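Local coordinates for protein 432aa long hypothetical deoxyribodipyrimidine photolyase (Sulfolobus tokodaii, PDB 2E0I) that probably repairs ultraviolet-damaged DNA by light-driven splitting of cyclobutane pyrimidine dimers, and binds two FAD molecules, one of them proposed to harvest light, at residues D270-N276 against L323-W329; I93-Y99 against F121-Y127. Residue numbers count along the deposited sequence, not the author numbering.

Contact 1 (D270-N276 against L323-W329)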
loop_
_atom_site.group_PDB
_atom_site.type_symbol
_atom_site.label_atom_id
_atom_site.label_comp_id
_atom_site.label_asym_id
_atom_site.label_seq_id
_atom_site.Cartn_x
_atom_site.Cartn_y
_atom_site.Cartn_z
ATOM N N ASP A 270 -21.887 -5.543 9.513
ATOM C CA ASP A 270 -21.368 -6.894 9.358
ATOM C C ASP A 270 -22.556 -7.810 9.043
ATOM O O ASP A 270 -22.405 -9.020 8.858
ATOM C CB ASP A 270 -20.672 -7.342 10.648
ATOM C CG ASP A 270 -19.153 -7.209 10.576
ATOM O OD1 ASP A 270 -18.487 -7.371 11.623
ATOM O OD2 ASP A 270 -18.622 -6.957 9.471
ATOM N N ASN A 271 -23.738 -7.205 8.967
ATOM C CA ASN A 271 -24.972 -7.926 8.694
ATOM C C ASN A 271 -25.503 -7.741 7.291
ATOM O O ASN A 271 -26.540 -8.309 6.941
ATOM C CB ASN A 271 -26.044 -7.503 9.688
ATOM C CG ASN A 271 -25.848 -8.135 11.051
ATOM O OD1 ASN A 271 -26.248 -7.569 12.070
ATOM N ND2 ASN A 271 -25.238 -9.326 11.076
ATOM N N ILE A 272 -24.806 -6.942 6.490
ATOM C CA ILE A 272 -25.220 -6.708 5.115
ATOM C C ILE A 272 -25.245 -8.033 4.366
ATOM O O ILE A 272 -24.345 -8.851 4.514
ATOM C CB ILE A 272 -24.257 -5.749 4.405
ATOM C CG1 ILE A 272 -24.360 -4.367 5.047
ATOM C CG2 ILE A 272 -24.568 -5.695 2.915
ATOM C CD1 ILE A 272 -23.461 -3.328 4.425
ATOM N N SER A 273 -26.289 -8.253 3.576
ATOM C CA SER A 273 -26.396 -9.484 2.811
ATOM C C SER A 273 -25.863 -9.246 1.416
ATOM O O SER A 273 -26.624 -9.007 0.475
ATOM C CB SER A 273 -27.846 -9.945 2.736
ATOM O OG SER A 273 -28.332 -10.235 4.032
ATOM N N TRP A 274 -24.543 -9.303 1.290
ATOM C CA TRP A 274 -23.897 -9.096 0.009
ATOM C C TRP A 274 -24.395 -10.131 -0.991
ATOM O O TRP A 274 -24.378 -11.327 -0.715
ATOM C CB TRP A 274 -22.381 -9.213 0.163
ATOM C CG TRP A 274 -21.814 -8.303 1.214
ATOM C CD1 TRP A 274 -21.453 -8.640 2.481
ATOM C CD2 TRP A 274 -21.587 -6.896 1.094
ATOM N NE1 TRP A 274 -21.017 -7.533 3.160
ATOM C CE2 TRP A 274 -21.091 -6.447 2.332
ATOM C CE3 TRP A 274 -21.757 -5.970 0.057
ATOM C CZ2 TRP A 274 -20.762 -5.113 2.567
ATOM C CZ3 TRP A 274 -21.430 -4.644 0.289
ATOM C CH2 TRP A 274 -20.938 -4.228 1.536
ATOM N N GLU A 275 -24.845 -9.668 -2.149
ATOM C CA GLU A 275 -25.335 -10.563 -3.179
ATOM C C GLU A 275 -24.212 -11.489 -3.655
ATOM O O GLU A 275 -24.468 -12.600 -4.109
ATOM C CB GLU A 275 -25.859 -9.742 -4.347
ATOM C CG GLU A 275 -26.447 -10.554 -5.480
ATOM C CD GLU A 275 -26.152 -9.934 -6.826
ATOM O OE1 GLU A 275 -24.973 -9.970 -7.232
ATOM O OE2 GLU A 275 -27.079 -9.401 -7.471
ATOM N N ASN A 276 -22.972 -11.014 -3.539
ATOM C CA ASN A 276 -21.767 -11.749 -3.949
ATOM C C ASN A 276 -21.891 -12.655 -5.161
ATOM O O ASN A 276 -21.466 -13.806 -5.117
ATOM C CB ASN A 276 -21.210 -12.580 -2.791
ATOM C CG ASN A 276 -20.543 -11.734 -1.731
ATOM O OD1 ASN A 276 -19.977 -10.684 -2.025
ATOM N ND2 ASN A 276 -20.588 -12.198 -0.494
ATOM N N LEU A 323 -22.266 -3.767 -8.037
ATOM C CA LEU A 323 -22.319 -5.205 -8.292
ATOM C C LEU A 323 -22.679 -5.903 -6.991
ATOM O O LEU A 323 -22.836 -7.125 -6.944
ATOM C CB LEU A 323 -20.969 -5.721 -8.815
ATOM C CG LEU A 323 -20.456 -5.155 -10.144
ATOM C CD1 LEU A 323 -19.124 -5.774 -10.476
ATOM C CD2 LEU A 323 -21.450 -5.435 -11.254
ATOM N N PHE A 324 -22.799 -5.100 -5.938
ATOM C CA PHE A 324 -23.145 -5.570 -4.602
ATOM C C PHE A 324 -22.306 -6.779 -4.131
ATOM O O PHE A 324 -22.839 -7.822 -3.723
ATOM C CB PHE A 324 -24.650 -5.872 -4.559
ATOM C CG PHE A 324 -25.226 -5.937 -3.171
ATOM C CD1 PHE A 324 -24.793 -5.067 -2.175
ATOM C CD2 PHE A 324 -26.230 -6.863 -2.863
ATOM C CE1 PHE A 324 -25.347 -5.118 -0.893
ATOM C CE2 PHE A 324 -26.794 -6.921 -1.580
ATOM C CZ PHE A 324 -26.352 -6.049 -0.596
ATOM N N VAL A 325 -20.983 -6.621 -4.198
ATOM C CA VAL A 325 -20.044 -7.654 -3.764
ATOM C C VAL A 325 -19.326 -7.167 -2.489
ATOM O O VAL A 325 -18.928 -6.005 -2.385
ATOM C CB VAL A 325 -19.011 -7.962 -4.866
ATOM C CG1 VAL A 325 -17.970 -8.931 -4.344
ATOM C CG2 VAL A 325 -19.708 -8.537 -6.082
ATOM N N ASP A 326 -19.182 -8.057 -1.515
ATOM C CA ASP A 326 -18.544 -7.720 -0.247
ATOM C C ASP A 326 -17.216 -6.993 -0.472
ATOM O O ASP A 326 -16.379 -7.452 -1.247
ATOM C CB ASP A 326 -18.327 -9.009 0.561
ATOM C CG ASP A 326 -17.891 -8.749 1.991
ATOM O OD1 ASP A 326 -17.851 -9.720 2.767
ATOM O OD2 ASP A 326 -17.586 -7.591 2.343
ATOM N N TRP A 327 -17.022 -5.864 0.205
ATOM C CA TRP A 327 -15.787 -5.108 0.052
ATOM C C TRP A 327 -14.532 -5.906 0.410
ATOM O O TRP A 327 -13.449 -5.612 -0.087
ATOM C CB TRP A 327 -15.829 -3.823 0.879
ATOM C CG TRP A 327 -16.062 -4.022 2.335
ATOM C CD1 TRP A 327 -17.256 -3.987 2.978
ATOM C CD2 TRP A 327 -15.071 -4.272 3.340
ATOM N NE1 TRP A 327 -17.078 -4.194 4.327
ATOM C CE2 TRP A 327 -15.745 -4.373 4.576
ATOM C CE3 TRP A 327 -13.677 -4.421 3.316
ATOM C CZ2 TRP A 327 -15.075 -4.615 5.781
ATOM C CZ3 TRP A 327 -13.007 -4.663 4.512
ATOM C CH2 TRP A 327 -13.707 -4.757 5.727
ATOM N N ARG A 328 -14.673 -6.912 1.270
ATOM C CA ARG A 328 -13.536 -7.746 1.662
ATOM C C ARG A 328 -12.993 -8.498 0.454
ATOM O O ARG A 328 -11.801 -8.757 0.375
ATOM C CB ARG A 328 -13.939 -8.750 2.741
ATOM C CG ARG A 328 -14.288 -8.128 4.067
ATOM C CD ARG A 328 -14.747 -9.184 5.039
ATOM N NE ARG A 328 -15.493 -8.619 6.171
ATOM C CZ ARG A 328 -16.659 -7.972 6.083
ATOM N NH1 ARG A 328 -17.243 -7.790 4.903
ATOM N NH2 ARG A 328 -17.253 -7.516 7.182
ATOM N N TRP A 329 -13.869 -8.856 -0.480
ATOM C CA TRP A 329 -13.452 -9.558 -1.691
ATOM C C TRP A 329 -12.546 -8.626 -2.505
ATOM O O TRP A 329 -11.463 -9.011 -2.967
ATOM C CB TRP A 329 -14.678 -9.933 -2.532
ATOM C CG TRP A 329 -15.500 -11.088 -2.014
ATOM C CD1 TRP A 329 -15.729 -11.423 -0.708
ATOM C CD2 TRP A 329 -16.248 -12.022 -2.802
ATOM N NE1 TRP A 329 -16.574 -12.508 -0.634
ATOM C CE2 TRP A 329 -16.908 -12.895 -1.904
ATOM C CE3 TRP A 329 -16.430 -12.206 -4.181
ATOM C CZ2 TRP A 329 -17.736 -13.937 -2.342
ATOM C CZ3 TRP A 329 -17.256 -13.242 -4.617
ATOM C CH2 TRP A 329 -17.896 -14.093 -3.698
#
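Start with Phe324, which has more surface covered here than any other residue. It is the first residue after helix 309-322 to leave helical geometry, with a positive phi, so the chain turns and its ring lies beneath the backbone of 270-276. CA of Trp274 sits over one face of that ring, 4.1 Å from its centroid, in a CH-pi contact. Ile272 CG2 reaches Phe324 CE1 at 3.9 Å, and Val421 and Arg417 of helix 414-427 also touch the phenyl group.

Trp274 is the counterpart from the other segment. Asp326 CA lies 3.7 Å from the centroid of its five-membered ring, over the face, in a second CH-pi contact, while Trp274 CZ2 meets Trp327 CD1 at 3.7 Å. Trp274, Phe324 and Trp327 thus make an aromatic cluster with oblique rings. The two segments belong to the helical FAD-binding domain of the photolyase family: the loop ahead of helix 278-286 packs on the link between helices 309-322 and 327-337, and the Trp327 side chain is about 8 Å from a bound FAD.

Asn276 closes the far end. Its N donates to Phe324 O (3.2 Å), and its OD1 accepts from Asp326 N (2.8 Å), so one residue pairs with the backbone on both flanks of Val325; Asn276 CG also lies over a face of the Trp329 ring. Asp326 is the N-cap of helix 327-337, its OD2 accepting from Arg328 N at 3.2 Å. The same OD2 forms a salt bridge with Arg328 NH1 (2.6 Å), and Arg328 NH2 bridges to Asp270 OD2 at 2.7 Å.

Contact 2 (I93-Y99 against F121-Y127). With FAD (flavin-adenine dinucleotide), chain F.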
loop_
_atom_site.group_PDB
_atom_site.type_symbol
_atom_site.label_atom_id
_atom_site.label_comp_id
_atom_site.label_asym_id
_atom_site.label_seq_id
_atom_site.Cartn_x
_atom_site.Cartn_y
_atom_site.Cartn_z
ATOM N N ILE A 93 18.929 -6.289 19.376
ATOM C CA ILE A 93 18.279 -6.355 18.077
ATOM C C ILE A 93 17.442 -5.094 17.939
ATOM O O ILE A 93 16.620 -4.794 18.809
ATOM C CB ILE A 93 17.369 -7.595 17.975
ATOM C CG1 ILE A 93 18.228 -8.865 17.848
ATOM C CG2 ILE A 93 16.412 -7.437 16.804
ATOM C CD1 ILE A 93 17.425 -10.150 17.816
ATOM N N TYR A 94 17.664 -4.347 16.862
ATOM C CA TYR A 94 16.916 -3.117 16.640
ATOM C C TYR A 94 15.974 -3.248 15.453
ATOM O O TYR A 94 16.282 -3.939 14.489
ATOM C CB TYR A 94 17.867 -1.950 16.377
ATOM C CG TYR A 94 18.706 -1.504 17.553
ATOM C CD1 TYR A 94 19.734 -2.299 18.041
ATOM C CD2 TYR A 94 18.473 -0.275 18.168
ATOM C CE1 TYR A 94 20.508 -1.886 19.112
ATOM C CE2 TYR A 94 19.240 0.150 19.240
ATOM C CZ TYR A 94 20.255 -0.661 19.709
ATOM O OH TYR A 94 20.999 -0.258 20.790
ATOM N N VAL A 95 14.822 -2.590 15.531
ATOM C CA VAL A 95 13.842 -2.595 14.441
ATOM C C VAL A 95 12.923 -1.397 14.556
ATOM O O VAL A 95 12.986 -0.630 15.511
ATOM C CB VAL A 95 12.926 -3.845 14.444
ATOM C CG1 VAL A 95 13.764 -5.099 14.452
ATOM C CG2 VAL A 95 11.983 -3.806 15.633
ATOM N N ASN A 96 12.064 -1.249 13.564
ATOM C CA ASN A 96 11.089 -0.177 13.554
ATOM C C ASN A 96 9.745 -0.881 13.685
ATOM O O ASN A 96 9.381 -1.695 12.843
ATOM C CB ASN A 96 11.165 0.596 12.237
ATOM C CG ASN A 96 12.346 1.535 12.184
ATOM O OD1 ASN A 96 13.024 1.636 11.169
ATOM N ND2 ASN A 96 12.587 2.247 13.277
ATOM N N GLU A 97 9.024 -0.582 14.755
ATOM C CA GLU A 97 7.733 -1.201 15.012
ATOM C C GLU A 97 6.761 -0.929 13.878
ATOM O O GLU A 97 6.876 0.080 13.188
ATOM C CB GLU A 97 7.147 -0.632 16.290
ATOM C CG GLU A 97 6.707 0.804 16.119
ATOM C CD GLU A 97 6.040 1.362 17.349
ATOM O OE1 GLU A 97 5.587 2.532 17.296
ATOM O OE2 GLU A 97 5.969 0.630 18.363
ATOM N N ASP A 98 5.813 -1.836 13.676
ATOM C CA ASP A 98 4.801 -1.644 12.650
ATOM C C ASP A 98 3.468 -1.654 13.395
ATOM O O ASP A 98 3.443 -1.783 14.610
ATOM C CB ASP A 98 4.846 -2.743 11.582
ATOM C CG ASP A 98 4.323 -2.266 10.217
ATOM O OD1 ASP A 98 3.413 -1.407 10.173
ATOM O OD2 ASP A 98 4.815 -2.761 9.179
ATOM N N TYR A 99 2.367 -1.544 12.672
ATOM C CA TYR A 99 1.076 -1.438 13.318
ATOM C C TYR A 99 -0.024 -2.411 12.922
ATOM O O TYR A 99 -1.190 -2.112 13.102
ATOM C CB TYR A 99 0.598 0.004 13.140
ATOM C CG TYR A 99 1.661 0.999 13.570
ATOM C CD1 TYR A 99 1.858 1.297 14.918
ATOM C CD2 TYR A 99 2.547 1.560 12.638
ATOM C CE1 TYR A 99 2.903 2.111 15.334
ATOM C CE2 TYR A 99 3.601 2.380 13.046
ATOM C CZ TYR A 99 3.773 2.647 14.403
ATOM O OH TYR A 99 4.820 3.432 14.850
ATOM N N PHE A 121 15.833 -6.086 23.037
ATOM C CA PHE A 121 15.006 -5.866 21.848
ATOM C C PHE A 121 14.465 -4.456 21.833
ATOM O O PHE A 121 13.582 -4.116 22.609
ATOM C CB PHE A 121 13.836 -6.845 21.818
ATOM C CG PHE A 121 12.974 -6.723 20.596
ATOM C CD1 PHE A 121 13.521 -6.891 19.329
ATOM C CD2 PHE A 121 11.611 -6.475 20.713
ATOM C CE1 PHE A 121 12.719 -6.815 18.194
ATOM C CE2 PHE A 121 10.804 -6.397 19.589
ATOM C CZ PHE A 121 11.356 -6.568 18.324
ATOM N N LYS A 122 14.974 -3.647 20.916
ATOM C CA LYS A 122 14.574 -2.251 20.827
ATOM C C LYS A 122 13.803 -1.913 19.545
ATOM O O LYS A 122 14.332 -2.052 18.443
ATOM C CB LYS A 122 15.835 -1.376 20.963
ATOM C CG LYS A 122 16.803 -1.916 22.029
ATOM C CD LYS A 122 17.964 -0.980 22.348
ATOM C CE LYS A 122 17.542 0.144 23.282
ATOM N NZ LYS A 122 18.690 1.022 23.652
ATOM N N ALA A 123 12.549 -1.478 19.694
ATOM C CA ALA A 123 11.717 -1.105 18.545
ATOM C C ALA A 123 11.491 0.400 18.577
ATOM O O ALA A 123 11.337 0.969 19.643
ATOM C CB ALA A 123 10.395 -1.834 18.588
ATOM N N TYR A 124 11.489 1.044 17.412
ATOM C CA TYR A 124 11.314 2.490 17.336
ATOM C C TYR A 124 10.239 2.871 16.341
ATOM O O TYR A 124 9.927 2.094 15.437
ATOM C CB TYR A 124 12.624 3.163 16.913
ATOM C CG TYR A 124 13.761 2.944 17.875
ATOM C CD1 TYR A 124 13.997 3.829 18.935
ATOM C CD2 TYR A 124 14.585 1.824 17.753
ATOM C CE1 TYR A 124 15.031 3.591 19.853
ATOM C CE2 TYR A 124 15.615 1.577 18.656
ATOM C CZ TYR A 124 15.838 2.457 19.701
ATOM O OH TYR A 124 16.870 2.197 20.579
ATOM N N GLU A 125 9.674 4.067 16.514
ATOM C CA GLU A 125 8.657 4.577 15.604
ATOM C C GLU A 125 9.386 5.206 14.418
ATOM O O GLU A 125 10.343 5.969 14.605
ATOM C CB GLU A 125 7.785 5.629 16.297
ATOM C CG GLU A 125 6.754 5.045 17.252
ATOM C CD GLU A 125 5.834 6.095 17.886
ATOM O OE1 GLU A 125 5.131 6.826 17.146
ATOM O OE2 GLU A 125 5.805 6.182 19.134
ATOM N N ASP A 126 8.948 4.885 13.202
ATOM C CA ASP A 126 9.581 5.430 12.007
ATOM C C ASP A 126 8.624 5.590 10.843
ATOM O O ASP A 126 8.703 6.559 10.110
ATOM C CB ASP A 126 10.758 4.537 11.587
ATOM C CG ASP A 126 11.468 5.031 10.313
ATOM O OD1 ASP A 126 11.136 4.545 9.209
ATOM O OD2 ASP A 126 12.362 5.903 10.412
ATOM N N TYR A 127 7.712 4.644 10.676
ATOM C CA TYR A 127 6.779 4.684 9.563
ATOM C C TYR A 127 5.809 5.837 9.567
ATOM O O TYR A 127 5.396 6.286 8.509
ATOM C CB TYR A 127 5.998 3.371 9.475
ATOM C CG TYR A 127 6.882 2.179 9.238
ATOM C CD1 TYR A 127 6.732 1.022 9.980
ATOM C CD2 TYR A 127 7.922 2.238 8.322
ATOM C CE1 TYR A 127 7.610 -0.050 9.829
ATOM C CE2 TYR A 127 8.805 1.180 8.155
ATOM C CZ TYR A 127 8.658 0.036 8.914
ATOM O OH TYR A 127 9.602 -0.982 8.811
HETATM P PA FAD F . 1.994 -8.582 4.884
HETATM O O1A FAD F . 0.912 -7.758 4.300
HETATM O O2A FAD F . 2.951 -9.398 4.105
HETATM O O5B FAD F . 1.049 -9.784 5.392
HETATM C C5B FAD F . 1.550 -10.765 6.307
HETATM C C4B FAD F . 0.454 -11.735 6.756
HETATM O O4B FAD F . -0.774 -10.993 6.891
HETATM C C3B FAD F . 0.179 -12.805 5.697
HETATM O O3B FAD F . -0.418 -13.948 6.316
HETATM C C2B FAD F . -0.837 -12.085 4.812
HETATM O O2B FAD F . -1.610 -13.052 4.096
HETATM C C1B FAD F . -1.709 -11.455 5.899
HETATM N N9A FAD F . -2.536 -10.344 5.369
HETATM C C8A FAD F . -2.091 -9.304 4.666
HETATM N N7A FAD F . -3.094 -8.475 4.392
HETATM C C5A FAD F . -4.196 -8.988 4.927
HETATM C C6A FAD F . -5.522 -8.577 4.998
HETATM N N6A FAD F . -5.912 -7.456 4.400
HETATM N N1A FAD F . -6.409 -9.340 5.655
HETATM C C2A FAD F . -6.041 -10.476 6.224
HETATM N N3A FAD F . -4.789 -10.896 6.172
HETATM C C4A FAD F . -3.845 -10.183 5.542
HETATM N N1 FAD F . 8.892 -8.141 5.153
HETATM C C2 FAD F . 9.857 -9.010 5.676
HETATM O O2 FAD F . 10.509 -8.683 6.666
HETATM N N3 FAD F . 10.039 -10.271 5.096
HETATM C C4 FAD F . 9.252 -10.665 4.005
HETATM O O4 FAD F . 9.421 -11.772 3.495
HETATM C C4X FAD F . 8.281 -9.806 3.500
HETATM N N5 FAD F . 7.446 -10.219 2.453
HETATM C C5X FAD F . 6.453 -9.364 1.959
HETATM C C6 FAD F . 5.572 -9.818 0.982
HETATM C C7 FAD F . 4.522 -9.011 0.550
HETATM C C7M FAD F . 3.564 -9.537 -0.521
HETATM C C8 FAD F . 4.362 -7.741 1.098
HETATM C C8M FAD F . 3.219 -6.829 0.646
HETATM C C9 FAD F . 5.249 -7.285 2.069
HETATM C C9A FAD F . 6.298 -8.091 2.504
HETATM N N10 FAD F . 7.165 -7.662 3.522
HETATM C C10 FAD F . 8.105 -8.546 4.067
HETATM C "C1'" FAD F . 7.042 -6.301 4.095
HETATM C "C2'" FAD F . 5.956 -6.200 5.165
HETATM O "O2'" FAD F . 5.049 -5.145 4.826
HETATM C "C3'" FAD F . 6.578 -5.946 6.542
HETATM O "O3'" FAD F . 7.387 -7.066 6.913
HETATM C "C4'" FAD F . 5.493 -5.728 7.599
HETATM O "O4'" FAD F . 6.106 -5.281 8.812
HETATM C "C5'" FAD F . 4.717 -7.021 7.861
HETATM O "O5'" FAD F . 3.351 -6.756 8.187
HETATM P P FAD F . 2.237 -6.744 7.024
HETATM O O1P FAD F . 0.916 -6.689 7.692
HETATM O O2P FAD F . 2.568 -5.703 6.025
HETATM O O3P FAD F . 2.425 -8.212 6.392
HETATM O O HOH W 1 6.943 2.875 13.005
#
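Four backbone hydrogen bonds join these parallel strands, and they zigzag from one strand to the other. Lys122 N donates to Ile93 O (2.9 Å), Val95 N to Lys122 O (3.0 Å), Tyr124 N to Val95 O (2.9 Å) and Glu97 N to Tyr124 O (2.9 Å). On its other side Tyr94 bonds through its backbone to Ile4 and Ile6 of strand 2-7, so strand 92-96 is held on both edges. Ile93, Val95, Phe121 and Ala123 share one face, where Val95 CG2 meets Phe121 CZ at 3.9 Å and helix 101-115 covers Phe121. On the face of Tyr94 and Tyr124, Tyr94 OH and Lys122 NZ both find Glu25.

Past the strands the two segments splay apart, and a water fills the gap: it donates to Glu97 O (2.8 Å) and Tyr99 OH (2.9 Å) and accepts from Asp126 N (2.8 Å). Asp126 carries salt bridges to Arg228 and Arg12. Asp98 OD1 takes Tyr99 N at 2.7 Å and pairs with Arg9, whereas Asp98 OD2 accepts from FAD O4' at 2.9 Å. This is a beta-alpha-beta unit, strand 92-96, helix 101-115 and strand 120-124, at one edge of the parallel Rossmann-like sheet of the photolyase N-terminal domain, with a ligand-binding residue just beyond the C-terminal end of a strand.

Going from the N terminus, contact 2 comes first: the chain leaves strand 92-96, runs through helix 101-115 and returns as strand 120-124, closing a short loop 22 residues apart at its nearest ends. Contact 1 opens well after that, linking 270-276 with 323-329 across 46 mostly helical residues. The two loops follow in series, neither nested nor crossed. The centres of contact 1 and contact 2 are about 36 Å apart and the nearest atoms of contact 1 and contact 2 about 15 Å, without touching. Contact 2 joins the edge strand to its neighbour in the parallel sheet of the N-terminal domain; contact 1 ties a loop to a helix junction in the helical FAD-binding domain.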